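Long-range contacts in serine--tRNA ligase (PDB 2DQ0), which catalyses the ATP-dependent attachment of serine to tRNA(Ser), and probably also to tRNA(Sec), as a homodimeric class II aminoacyl-tRNA synthetase: residues 250-255 against 281-286; 300-305 against 409-414; 370-375 against 403-408. All coordinates share one frame; numbering follows the deposited sequence.

Contact 1. Residues 250-255 against 281-286. With SSA (5'-O-(N-(L-seryl)-sulfamoyl)adenosine), chain G.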
loop_
_atom_site.group_PDB
_atom_site.type_symbol
_atom_site.label_atom_id
_atom_site.label_comp_id
_atom_site.label_asym_id
_atom_site.label_seq_id
_atom_site.Cartn_x
_atom_site.Cartn_y
_atom_site.Cartn_z
ATOM N N ILE A 250 -6.234 -1.918 -2.491
ATOM C CA ILE A 250 -7.025 -3.072 -2.122
ATOM C C ILE A 250 -7.303 -3.121 -0.632
ATOM O O ILE A 250 -6.459 -2.756 0.178
ATOM C CB ILE A 250 -6.332 -4.382 -2.562
ATOM C CG1 ILE A 250 -4.981 -4.525 -1.875
ATOM C CG2 ILE A 250 -6.096 -4.375 -4.074
ATOM C CD1 ILE A 250 -4.361 -5.869 -2.113
ATOM N N PRO A 251 -8.523 -3.526 -0.257
ATOM C CA PRO A 251 -8.933 -3.637 1.147
ATOM C C PRO A 251 -8.686 -5.033 1.677
ATOM O O PRO A 251 -8.895 -5.305 2.848
ATOM C CB PRO A 251 -10.424 -3.301 1.098
ATOM C CG PRO A 251 -10.831 -3.862 -0.221
ATOM C CD PRO A 251 -9.706 -3.431 -1.138
ATOM N N THR A 252 -8.225 -5.912 0.800
ATOM C CA THR A 252 -7.956 -7.308 1.133
ATOM C C THR A 252 -7.413 -7.963 -0.124
ATOM O O THR A 252 -7.811 -7.583 -1.221
ATOM C CB THR A 252 -9.244 -8.058 1.533
ATOM O OG1 THR A 252 -9.071 -9.456 1.288
ATOM C CG2 THR A 252 -10.426 -7.562 0.748
ATOM N N ALA A 253 -6.517 -8.939 0.027
ATOM C CA ALA A 253 -5.926 -9.615 -1.123
ATOM C C ALA A 253 -7.026 -10.334 -1.885
ATOM O O ALA A 253 -6.867 -10.658 -3.060
ATOM C CB ALA A 253 -4.846 -10.609 -0.673
ATOM N N GLU A 254 -8.138 -10.581 -1.196
ATOM C CA GLU A 254 -9.309 -11.228 -1.786
ATOM C C GLU A 254 -9.654 -10.634 -3.168
ATOM O O GLU A 254 -9.771 -11.374 -4.159
ATOM C CB GLU A 254 -10.517 -11.059 -0.860
ATOM C CG GLU A 254 -11.780 -11.745 -1.329
ATOM C CD GLU A 254 -13.040 -11.128 -0.760
ATOM O OE1 GLU A 254 -13.017 -10.702 0.418
ATOM O OE2 GLU A 254 -14.063 -11.089 -1.488
ATOM N N HIS A 255 -9.811 -9.310 -3.226
ATOM C CA HIS A 255 -10.161 -8.619 -4.477
ATOM C C HIS A 255 -9.214 -8.853 -5.653
ATOM O O HIS A 255 -9.678 -9.207 -6.729
ATOM C CB HIS A 255 -10.338 -7.118 -4.244
ATOM C CG HIS A 255 -11.421 -6.783 -3.268
ATOM N ND1 HIS A 255 -12.203 -7.751 -2.663
ATOM C CD2 HIS A 255 -11.889 -5.591 -2.827
ATOM C CE1 HIS A 255 -13.109 -7.166 -1.900
ATOM N NE2 HIS A 255 -12.940 -5.857 -1.984
ATOM N N CYS A 281 -3.404 -4.179 3.626
ATOM C CA CYS A 281 -4.801 -3.883 3.321
ATOM C C CYS A 281 -5.110 -2.468 3.734
ATOM O O CYS A 281 -4.690 -2.029 4.809
ATOM C CB CYS A 281 -5.733 -4.833 4.075
ATOM S SG CYS A 281 -5.479 -6.582 3.715
ATOM N N PHE A 282 -5.867 -1.761 2.902
ATOM C CA PHE A 282 -6.212 -0.379 3.193
ATOM C C PHE A 282 -7.703 -0.177 3.195
ATOM O O PHE A 282 -8.385 -0.543 2.240
ATOM C CB PHE A 282 -5.568 0.557 2.163
ATOM C CG PHE A 282 -4.123 0.282 1.926
ATOM C CD1 PHE A 282 -3.731 -0.699 1.011
ATOM C CD2 PHE A 282 -3.144 0.965 2.640
ATOM C CE1 PHE A 282 -2.386 -0.997 0.813
ATOM C CE2 PHE A 282 -1.781 0.676 2.449
ATOM C CZ PHE A 282 -1.403 -0.307 1.535
ATOM N N ARG A 283 -8.213 0.398 4.279
ATOM C CA ARG A 283 -9.642 0.662 4.372
ATOM C C ARG A 283 -9.882 2.015 5.021
ATOM O O ARG A 283 -9.194 2.423 5.949
ATOM C CB ARG A 283 -10.385 -0.442 5.151
ATOM C CG ARG A 283 -9.593 -1.690 5.405
ATOM C CD ARG A 283 -10.104 -2.923 4.702
ATOM N NE ARG A 283 -11.173 -3.602 5.420
ATOM C CZ ARG A 283 -11.415 -4.908 5.321
ATOM N NH1 ARG A 283 -10.655 -5.669 4.550
ATOM N NH2 ARG A 283 -12.434 -5.461 5.958
ATOM N N LYS A 284 -10.864 2.720 4.488
ATOM C CA LYS A 284 -11.231 4.036 4.980
ATOM C C LYS A 284 -11.878 3.965 6.360
ATOM O O LYS A 284 -11.706 4.869 7.169
ATOM C CB LYS A 284 -12.225 4.696 4.025
ATOM C CG LYS A 284 -11.674 5.205 2.699
ATOM C CD LYS A 284 -12.848 5.672 1.823
ATOM C CE LYS A 284 -12.408 6.384 0.568
ATOM N NZ LYS A 284 -13.567 6.573 -0.365
ATOM N N GLU A 285 -12.603 2.881 6.625
ATOM C CA GLU A 285 -13.332 2.741 7.878
ATOM C C GLU A 285 -14.109 4.037 8.089
ATOM O O GLU A 285 -14.123 4.593 9.187
ATOM C CB GLU A 285 -12.392 2.502 9.057
ATOM C CG GLU A 285 -11.709 1.141 9.043
ATOM C CD GLU A 285 -12.681 -0.050 9.024
ATOM O OE1 GLU A 285 -13.780 0.043 9.616
ATOM O OE2 GLU A 285 -12.326 -1.091 8.427
ATOM N N ALA A 286 -14.758 4.514 7.028
ATOM C CA ALA A 286 -15.508 5.764 7.094
ATOM C C ALA A 286 -16.645 5.758 8.118
ATOM O O ALA A 286 -16.767 6.686 8.917
ATOM C CB ALA A 286 -16.036 6.117 5.721
HETATM N N10 SSA G . -11.519 -11.117 2.298
HETATM C CA SSA G . -12.295 -11.339 3.532
HETATM C CB SSA G . -11.773 -12.526 4.295
HETATM O OG SSA G . -10.509 -12.262 4.914
HETATM C C9 SSA G . -12.278 -10.146 4.480
HETATM O O9 SSA G . -11.560 -9.174 4.263
HETATM N N8 SSA G . -13.096 -10.207 5.538
HETATM S S1 SSA G . -13.110 -9.019 6.621
HETATM O O1S SSA G . -13.546 -7.836 5.893
HETATM O O2S SSA G . -13.888 -9.515 7.750
HETATM O "O5'" SSA G . -11.602 -8.856 7.020
HETATM C "C5'" SSA G . -10.901 -9.968 7.543
HETATM C "C4'" SSA G . -10.267 -9.655 8.862
HETATM O "O4'" SSA G . -9.302 -8.595 8.726
HETATM C "C3'" SSA G . -11.160 -9.186 9.994
HETATM O "O3'" SSA G . -11.837 -10.290 10.559
HETATM C "C2'" SSA G . -10.099 -8.657 10.943
HETATM O "O2'" SSA G . -9.346 -9.656 11.587
HETATM C "C1'" SSA G . -9.206 -7.891 9.958
HETATM N N9 SSA G . -9.640 -6.523 9.694
HETATM C C8 SSA G . -10.683 -6.067 8.904
HETATM N N7 SSA G . -10.799 -4.764 8.890
HETATM C C5 SSA G . -9.775 -4.328 9.726
HETATM C C6 SSA G . -9.364 -3.036 10.148
HETATM N N6 SSA G . -9.966 -1.917 9.757
HETATM N N1 SSA G . -8.283 -2.945 10.983
HETATM C C2 SSA G . -7.668 -4.085 11.368
HETATM N N3 SSA G . -7.972 -5.362 11.038
HETATM C C4 SSA G . -9.050 -5.408 10.221
#

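Contact 2. Residues 300-305 against 409-414. With SSA (5'-O-(N-(L-seryl)-sulfamoyl)adenosine), chain G; SO4 (sulfate ion), chain C; SO4 (sulfate ion), chain E.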
loop_
_atom_site.group_PDB
_atom_site.type_symbol
_atom_site.label_atom_id
_atom_site.label_comp_id
_atom_site.label_asym_id
_atom_site.label_seq_id
_atom_site.Cartn_x
_atom_site.Cartn_y
_atom_site.Cartn_z
ATOM N N HIS A 300 -6.491 1.950 9.511
ATOM C CA HIS A 300 -6.514 2.154 8.082
ATOM C C HIS A 300 -5.650 1.174 7.269
ATOM O O HIS A 300 -5.947 0.929 6.081
ATOM C CB HIS A 300 -6.127 3.600 7.783
ATOM C CG HIS A 300 -7.172 4.571 8.200
ATOM N ND1 HIS A 300 -8.481 4.466 7.774
ATOM C CD2 HIS A 300 -7.121 5.643 9.027
ATOM C CE1 HIS A 300 -9.189 5.436 8.321
ATOM N NE2 HIS A 300 -8.388 6.162 9.082
ATOM N N GLN A 301 -4.585 0.648 7.884
ATOM C CA GLN A 301 -3.728 -0.318 7.201
ATOM C C GLN A 301 -3.348 -1.468 8.119
ATOM O O GLN A 301 -3.063 -1.270 9.304
ATOM C CB GLN A 301 -2.441 0.336 6.642
ATOM C CG GLN A 301 -1.337 0.506 7.640
ATOM C CD GLN A 301 -0.043 1.119 7.074
ATOM O OE1 GLN A 301 -0.065 2.165 6.417
ATOM N NE2 GLN A 301 1.095 0.485 7.379
ATOM N N PHE A 302 -3.380 -2.668 7.555
ATOM C CA PHE A 302 -3.002 -3.888 8.254
ATOM C C PHE A 302 -2.584 -4.957 7.255
ATOM O O PHE A 302 -2.906 -4.895 6.051
ATOM C CB PHE A 302 -4.137 -4.433 9.119
ATOM C CG PHE A 302 -5.377 -4.800 8.353
ATOM C CD1 PHE A 302 -6.320 -3.832 8.019
ATOM C CD2 PHE A 302 -5.626 -6.124 8.003
ATOM C CE1 PHE A 302 -7.496 -4.183 7.353
ATOM C CE2 PHE A 302 -6.805 -6.486 7.339
ATOM C CZ PHE A 302 -7.739 -5.515 7.014
ATOM N N HIS A 303 -1.863 -5.939 7.766
ATOM C CA HIS A 303 -1.376 -7.042 6.957
ATOM C C HIS A 303 -2.293 -8.246 7.122
ATOM O O HIS A 303 -2.773 -8.522 8.229
ATOM C CB HIS A 303 0.038 -7.378 7.400
ATOM C CG HIS A 303 1.016 -6.285 7.131
ATOM N ND1 HIS A 303 2.194 -6.149 7.833
ATOM C CD2 HIS A 303 1.011 -5.295 6.203
ATOM C CE1 HIS A 303 2.871 -5.120 7.351
ATOM N NE2 HIS A 303 2.176 -4.585 6.361
ATOM N N LYS A 304 -2.547 -8.953 6.023
ATOM C CA LYS A 304 -3.399 -10.131 6.064
ATOM C C LYS A 304 -3.040 -11.245 5.086
ATOM O O LYS A 304 -2.848 -11.018 3.902
ATOM C CB LYS A 304 -4.858 -9.730 5.854
ATOM C CG LYS A 304 -5.824 -10.889 5.983
ATOM C CD LYS A 304 -7.278 -10.407 6.057
ATOM C CE LYS A 304 -7.639 -9.522 4.857
ATOM N NZ LYS A 304 -7.424 -10.216 3.545
ATOM N N VAL A 305 -2.931 -12.455 5.614
ATOM C CA VAL A 305 -2.654 -13.634 4.812
ATOM C C VAL A 305 -4.065 -14.123 4.492
ATOM O O VAL A 305 -4.850 -14.399 5.406
ATOM C CB VAL A 305 -1.900 -14.686 5.634
ATOM C CG1 VAL A 305 -1.755 -15.986 4.845
ATOM C CG2 VAL A 305 -0.539 -14.144 6.016
ATOM N N ALA A 409 -5.108 -12.095 9.956
ATOM C CA ALA A 409 -4.987 -10.673 9.717
ATOM C C ALA A 409 -4.123 -10.352 10.948
ATOM O O ALA A 409 -4.594 -10.445 12.080
ATOM C CB ALA A 409 -6.363 -10.008 9.777
ATOM N N THR A 410 -2.855 -10.019 10.726
ATOM C CA THR A 410 -1.912 -9.770 11.829
ATOM C C THR A 410 -2.360 -8.760 12.877
ATOM O O THR A 410 -2.144 -8.967 14.065
ATOM C CB THR A 410 -0.515 -9.343 11.311
ATOM O OG1 THR A 410 -0.595 -8.046 10.725
ATOM C CG2 THR A 410 -0.010 -10.305 10.267
ATOM N N SER A 411 -2.967 -7.664 12.438
ATOM C CA SER A 411 -3.459 -6.631 13.349
ATOM C C SER A 411 -4.180 -7.274 14.553
ATOM O O SER A 411 -3.714 -7.212 15.691
ATOM C CB SER A 411 -4.437 -5.720 12.600
ATOM O OG SER A 411 -5.409 -6.513 11.907
ATOM N N ARG A 412 -5.312 -7.908 14.284
ATOM C CA ARG A 412 -6.082 -8.524 15.349
ATOM C C ARG A 412 -5.499 -9.778 15.948
ATOM O O ARG A 412 -5.880 -10.154 17.053
ATOM C CB ARG A 412 -7.503 -8.774 14.879
ATOM C CG ARG A 412 -8.137 -7.457 14.473
ATOM C CD ARG A 412 -9.582 -7.580 14.227
ATOM N NE ARG A 412 -10.154 -6.268 14.043
ATOM C CZ ARG A 412 -11.427 -6.047 13.757
ATOM N NH1 ARG A 412 -11.853 -4.796 13.617
ATOM N NH2 ARG A 412 -12.262 -7.074 13.611
ATOM N N ALA A 413 -4.584 -10.434 15.240
ATOM C CA ALA A 413 -3.966 -11.632 15.786
ATOM C C ALA A 413 -3.023 -11.136 16.900
ATOM O O ALA A 413 -2.899 -11.731 17.986
ATOM C CB ALA A 413 -3.186 -12.346 14.706
ATOM N N ILE A 414 -2.377 -10.013 16.627
ATOM C CA ILE A 414 -1.460 -9.441 17.579
ATOM C C ILE A 414 -2.227 -9.016 18.825
ATOM O O ILE A 414 -1.742 -9.224 19.933
ATOM C CB ILE A 414 -0.681 -8.240 16.945
ATOM C CG1 ILE A 414 0.395 -8.773 15.995
ATOM C CG2 ILE A 414 -0.039 -7.357 18.025
ATOM C CD1 ILE A 414 1.185 -7.673 15.311
HETATM N N10 SSA G . -11.519 -11.117 2.298
HETATM C CA SSA G . -12.295 -11.339 3.532
HETATM C CB SSA G . -11.773 -12.526 4.295
HETATM O OG SSA G . -10.509 -12.262 4.914
HETATM C C9 SSA G . -12.278 -10.146 4.480
HETATM O O9 SSA G . -11.560 -9.174 4.263
HETATM N N8 SSA G . -13.096 -10.207 5.538
HETATM S S1 SSA G . -13.110 -9.019 6.621
HETATM O O1S SSA G . -13.546 -7.836 5.893
HETATM O O2S SSA G . -13.888 -9.515 7.750
HETATM O "O5'" SSA G . -11.602 -8.856 7.020
HETATM C "C5'" SSA G . -10.901 -9.968 7.543
HETATM C "C4'" SSA G . -10.267 -9.655 8.862
HETATM O "O4'" SSA G . -9.302 -8.595 8.726
HETATM C "C3'" SSA G . -11.160 -9.186 9.994
HETATM O "O3'" SSA G . -11.837 -10.290 10.559
HETATM C "C2'" SSA G . -10.099 -8.657 10.943
HETATM O "O2'" SSA G . -9.346 -9.656 11.587
HETATM C "C1'" SSA G . -9.206 -7.891 9.958
HETATM N N9 SSA G . -9.640 -6.523 9.694
HETATM C C8 SSA G . -10.683 -6.067 8.904
HETATM N N7 SSA G . -10.799 -4.764 8.890
HETATM C C5 SSA G . -9.775 -4.328 9.726
HETATM C C6 SSA G . -9.364 -3.036 10.148
HETATM N N6 SSA G . -9.966 -1.917 9.757
HETATM N N1 SSA G . -8.283 -2.945 10.983
HETATM C C2 SSA G . -7.668 -4.085 11.368
HETATM N N3 SSA G . -7.972 -5.362 11.038
HETATM C C4 SSA G . -9.050 -5.408 10.221
HETATM S S SO4 C . -10.384 8.634 10.820
HETATM O O1 SO4 C . -9.603 9.556 9.973
HETATM O O2 SO4 C . -9.486 7.594 11.342
HETATM O O3 SO4 C . -10.979 9.374 11.951
HETATM O O4 SO4 C . -11.458 8.018 10.015
HETATM S S SO4 E . -15.878 -5.534 14.515
HETATM O O1 SO4 E . -15.646 -4.962 13.165
HETATM O O2 SO4 E . -17.308 -5.417 14.877
HETATM O O3 SO4 E . -15.075 -4.788 15.499
HETATM O O4 SO4 E . -15.484 -6.960 14.537
HETATM O O HOH W 1 -1.479 -5.673 10.316
#

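Contact 3. Residues 370-375 against 403-408. With SSA (5'-O-(N-(L-seryl)-sulfamoyl)adenosine), chain G.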
loop_
_atom_site.group_PDB
_atom_site.type_symbol
_atom_site.label_atom_id
_atom_site.label_comp_id
_atom_site.label_asym_id
_atom_site.label_seq_id
_atom_site.Cartn_x
_atom_site.Cartn_y
_atom_site.Cartn_z
ATOM N N GLU A 370 -14.296 -10.368 16.460
ATOM C CA GLU A 370 -14.022 -10.910 15.135
ATOM C C GLU A 370 -12.545 -10.847 14.868
ATOM O O GLU A 370 -11.905 -9.813 15.083
ATOM C CB GLU A 370 -14.722 -10.122 14.026
ATOM C CG GLU A 370 -14.307 -10.600 12.622
ATOM C CD GLU A 370 -14.960 -9.824 11.497
ATOM O OE1 GLU A 370 -14.614 -10.088 10.320
ATOM O OE2 GLU A 370 -15.819 -8.957 11.781
ATOM N N VAL A 371 -12.017 -11.953 14.366
ATOM C CA VAL A 371 -10.609 -12.039 14.087
ATOM C C VAL A 371 -10.397 -12.658 12.685
ATOM O O VAL A 371 -9.318 -12.555 12.112
ATOM C CB VAL A 371 -9.939 -12.827 15.238
ATOM C CG1 VAL A 371 -9.874 -14.338 14.924
ATOM C CG2 VAL A 371 -8.603 -12.206 15.558
ATOM N N VAL A 372 -11.438 -13.297 12.145
ATOM C CA VAL A 372 -11.404 -13.869 10.795
ATOM C C VAL A 372 -12.808 -14.061 10.236
ATOM O O VAL A 372 -13.770 -14.235 10.972
ATOM C CB VAL A 372 -10.630 -15.253 10.680
ATOM C CG1 VAL A 372 -10.192 -15.735 12.019
ATOM C CG2 VAL A 372 -11.505 -16.315 9.994
ATOM N N SER A 373 -12.907 -14.024 8.912
ATOM C CA SER A 373 -14.165 -14.203 8.214
ATOM C C SER A 373 -13.953 -15.178 7.059
ATOM O O SER A 373 -12.954 -15.087 6.329
ATOM C CB SER A 373 -14.644 -12.859 7.673
ATOM O OG SER A 373 -15.990 -12.638 8.038
ATOM N N ALA A 374 -14.883 -16.118 6.909
ATOM C CA ALA A 374 -14.844 -17.117 5.828
ATOM C C ALA A 374 -16.182 -17.059 5.091
ATOM O O ALA A 374 -17.230 -17.322 5.664
ATOM C CB ALA A 374 -14.618 -18.513 6.398
ATOM N N SER A 375 -16.144 -16.727 3.813
ATOM C CA SER A 375 -17.368 -16.610 3.031
ATOM C C SER A 375 -17.451 -17.548 1.835
ATOM O O SER A 375 -16.446 -17.882 1.205
ATOM C CB SER A 375 -17.501 -15.179 2.496
ATOM O OG SER A 375 -17.384 -14.222 3.532
ATOM N N LEU A 403 -14.679 -18.497 -3.046
ATOM C CA LEU A 403 -14.713 -18.430 -1.600
ATOM C C LEU A 403 -13.472 -17.701 -1.094
ATOM O O LEU A 403 -12.454 -17.623 -1.792
ATOM C CB LEU A 403 -14.775 -19.830 -0.988
ATOM C CG LEU A 403 -16.083 -20.592 -1.195
ATOM C CD1 LEU A 403 -16.050 -21.331 -2.531
ATOM C CD2 LEU A 403 -16.255 -21.568 -0.063
ATOM N N ASN A 404 -13.570 -17.133 0.104
ATOM C CA ASN A 404 -12.426 -16.461 0.702
ATOM C C ASN A 404 -12.521 -16.570 2.206
ATOM O O ASN A 404 -13.599 -16.754 2.784
ATOM C CB ASN A 404 -12.342 -14.993 0.261
ATOM C CG ASN A 404 -13.466 -14.148 0.809
ATOM O OD1 ASN A 404 -13.483 -13.808 1.989
ATOM N ND2 ASN A 404 -14.410 -13.798 -0.046
ATOM N N SER A 405 -11.373 -16.489 2.842
ATOM C CA SER A 405 -11.329 -16.576 4.277
ATOM C C SER A 405 -10.020 -16.072 4.800
ATOM O O SER A 405 -8.948 -16.292 4.226
ATOM C CB SER A 405 -11.515 -18.021 4.731
ATOM O OG SER A 405 -11.404 -18.149 6.139
ATOM N N THR A 406 -10.115 -15.381 5.912
ATOM C CA THR A 406 -8.926 -14.887 6.552
ATOM C C THR A 406 -8.131 -16.109 6.987
ATOM O O THR A 406 -8.715 -17.113 7.399
ATOM C CB THR A 406 -9.282 -14.120 7.840
ATOM O OG1 THR A 406 -10.351 -13.211 7.572
ATOM C CG2 THR A 406 -8.068 -13.365 8.373
ATOM N N ALA A 407 -6.813 -16.047 6.862
ATOM C CA ALA A 407 -5.977 -17.110 7.412
ATOM C C ALA A 407 -5.571 -16.346 8.675
ATOM O O ALA A 407 -5.924 -16.719 9.778
ATOM C CB ALA A 407 -4.773 -17.388 6.544
ATOM N N ILE A 408 -4.851 -15.247 8.500
ATOM C CA ILE A 408 -4.476 -14.407 9.636
ATOM C C ILE A 408 -4.358 -12.932 9.266
ATOM O O ILE A 408 -3.613 -12.549 8.363
ATOM C CB ILE A 408 -3.124 -14.782 10.249
ATOM C CG1 ILE A 408 -3.218 -16.114 10.975
ATOM C CG2 ILE A 408 -2.682 -13.679 11.231
ATOM C CD1 ILE A 408 -1.877 -16.545 11.638
HETATM N N10 SSA G . -11.519 -11.117 2.298
HETATM C CA SSA G . -12.295 -11.339 3.532
HETATM C CB SSA G . -11.773 -12.526 4.295
HETATM O OG SSA G . -10.509 -12.262 4.914
HETATM C C9 SSA G . -12.278 -10.146 4.480
HETATM O O9 SSA G . -11.560 -9.174 4.263
HETATM N N8 SSA G . -13.096 -10.207 5.538
HETATM S S1 SSA G . -13.110 -9.019 6.621
HETATM O O1S SSA G . -13.546 -7.836 5.893
HETATM O O2S SSA G . -13.888 -9.515 7.750
HETATM O "O5'" SSA G . -11.602 -8.856 7.020
HETATM C "C5'" SSA G . -10.901 -9.968 7.543
HETATM C "C4'" SSA G . -10.267 -9.655 8.862
HETATM O "O4'" SSA G . -9.302 -8.595 8.726
HETATM C "C3'" SSA G . -11.160 -9.186 9.994
HETATM O "O3'" SSA G . -11.837 -10.290 10.559
HETATM C "C2'" SSA G . -10.099 -8.657 10.943
HETATM O "O2'" SSA G . -9.346 -9.656 11.587
HETATM C "C1'" SSA G . -9.206 -7.891 9.958
HETATM N N9 SSA G . -9.640 -6.523 9.694
HETATM C C8 SSA G . -10.683 -6.067 8.904
HETATM N N7 SSA G . -10.799 -4.764 8.890
HETATM C C5 SSA G . -9.775 -4.328 9.726
HETATM C C6 SSA G . -9.364 -3.036 10.148
HETATM N N6 SSA G . -9.966 -1.917 9.757
HETATM N N1 SSA G . -8.283 -2.945 10.983
HETATM C C2 SSA G . -7.668 -4.085 11.368
HETATM N N3 SSA G . -7.972 -5.362 11.038
HETATM C C4 SSA G . -9.050 -5.408 10.221
HETATM O O HOH W 2 -14.970 -13.806 4.266
#

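Contact 1. Residues 250-255 against 281-286
Arg283 reaches back over Pro251, its CD methylene 3.6 Å from Pro251 CB and one edge of its guanidinium turned to the proline carbonyl. Pro251 O lies at that edge, near the guanidinium plane, and is modelled as accepting from NH1, though too close to be trusted. Bends at chi2 (-114°) and chi3 (-84°) fold the chain into this pose and leave NH2 aimed elsewhere, at O1S of the bound seryl-adenylate analogue, 2.6 Å away. The adenine passes over a face of the same guanidinium, ligand C8 standing 3.5 Å above its plane, offset toward the rim. Arg283 follows strand 273-282, the first strand of motif 2 of the class II synthetases, whereas Thr252-Ala253-Glu254 correspond to the TXE loop, which in this family recognises serine. Thr252 OG1, anti to its backbone N, accepts from Glu254 N at 2.9 Å in a capping bond ahead of helix 254-259. Lys304 NZ also bonds this hydroxyl, and the ligand amine N10 donates weakly to it; Glu254 OE1 is modelled as a second acceptor for N10, again doubtfully short. Cys281 SG lies 3.7 Å from Thr252 CA. A backbone bond from Phe282 N to Ile250 O (3.0 Å) joins loop to strand, with Phe282 CD1 near the same oxygen. Beyond Arg283, Glu285 OE2 accepts from the adenine amino group N6 at 2.8 Å; Phe282 also packs on Tyr219 of the second subunit.

Contact 2. Residues 300-305 against 409-414
The Phe302 ring carries the adenine of the bound analogue over one face, nearly parallel to it, with ligand C4 3.4 Å above the ring plane, while Ser411 OG and Ala409 CB approach the ring obliquely. The guanidinium of Arg412 covers the other side of the adenine, C4 lying 3.9 Å above its plane; a sulfate oxygen sits at the guanidinium edge, and NH2 bonds the backbone oxygen of Glu370. His300 meets a second sulfate edge-on through NE2. Both ions probably come from the crystallisation liquor. Ser411 OG, set between backbone N and carbonyl carbon (chi1 50°), donates to N3 of the ligand adenine at 2.9 Å. Ser411 CB rests against Phe302 CB. The backbones meet just beside this site: Lys304 and Ala409 form an antiparallel non-hydrogen-bonded pair, CA to CA 4.0 Å, with Lys304 CG laid along the alanine. Next to it Thr410 N donates to His303 O (2.9 Å), and a water joins His303 N to Thr410 OG1. The polar end of His303 points elsewhere, NE2 to Tyr219 OH of the second subunit. Strand 301-305 and helix 410-414 run at 92° to each other. An adenine held between a motif 2 phenylalanine and a motif 3 arginine is the hallmark of the class II synthetase ATP site.

Contact 3. Residues 370-375 against 403-408
Strands 370-375 and 403-406 pair antiparallel in the buried catalytic sheet of the class II core, where they form part of the floor under the seryl-adenylate analogue. Their axes lie 4.6 Å apart and their directions differ by 171°. Ser375 and Asn404 make a hydrogen-bonded pair: Ser375 N donates to Asn404 O (2.7 Å), and Asn404 N returns a bond to Ser375 O. Ala374 and Ser405 follow as a non-hydrogen-bonded pair, the Ala374 methyl lying against Ser405 CB and OG, and that hydroxyl bonds Thr406 O.

At Thr406 the regular pattern changes. Its N still donates to Ser373 O (2.9 Å), but the return bond from Ser373 N goes to the side-chain hydroxyl OG1 (3.0 Å, 167° at the hydrogen). With OG1 anti to the carbonyl carbon (chi1 -47°), the threonine hydroxyl can also donate to the ligand serine hydroxyl OG at 2.8 Å, and is thereby fixed by two bonds. Val372 crosses Thr406 obliquely, CB toward CB. The Asn404 side chain, curled between its backbone N and carbonyl carbon, brings OD1 to 3.1 Å from ligand CB; a water donates to OD1 and bonds Ser375 OG. Near the ribose, Glu370 OE1 accepts from O3' (2.8 Å), and O2' donates weakly to Val371 O.

Val371 and Val372 both face Ile358 of neighbouring strand 354-362, forming a classic beta bulge in strand 367-376. Strand 301-311 flanks 403-406 on the other side, Asn404 touching Glu306, while helix 316-333 covers the sheet surface bearing Ser405, which packs on Ile323.

How the contacts relate
All three contacts are buried, lie in the class II core and touch the same ligand, but their chemistry differs. Contact 1 joins a loop and helix start to a strand end through a charged arginine over a proline and one backbone bond; contact 2 sets a strand against a helix start through a single beta bridge, with an aromatic ring turned to the ligand; contact 3 is a strand pairing governed by backbone bonds. Contacts 1 and 2 share adjoining strands 273-282 and 301-311, linked by Cys281 N and Phe302 O. Contact 3, nested within the chain loop closed by contact 2, meets it through Val305 and Ala407. Only contacts 1 and 2 reach the second subunit.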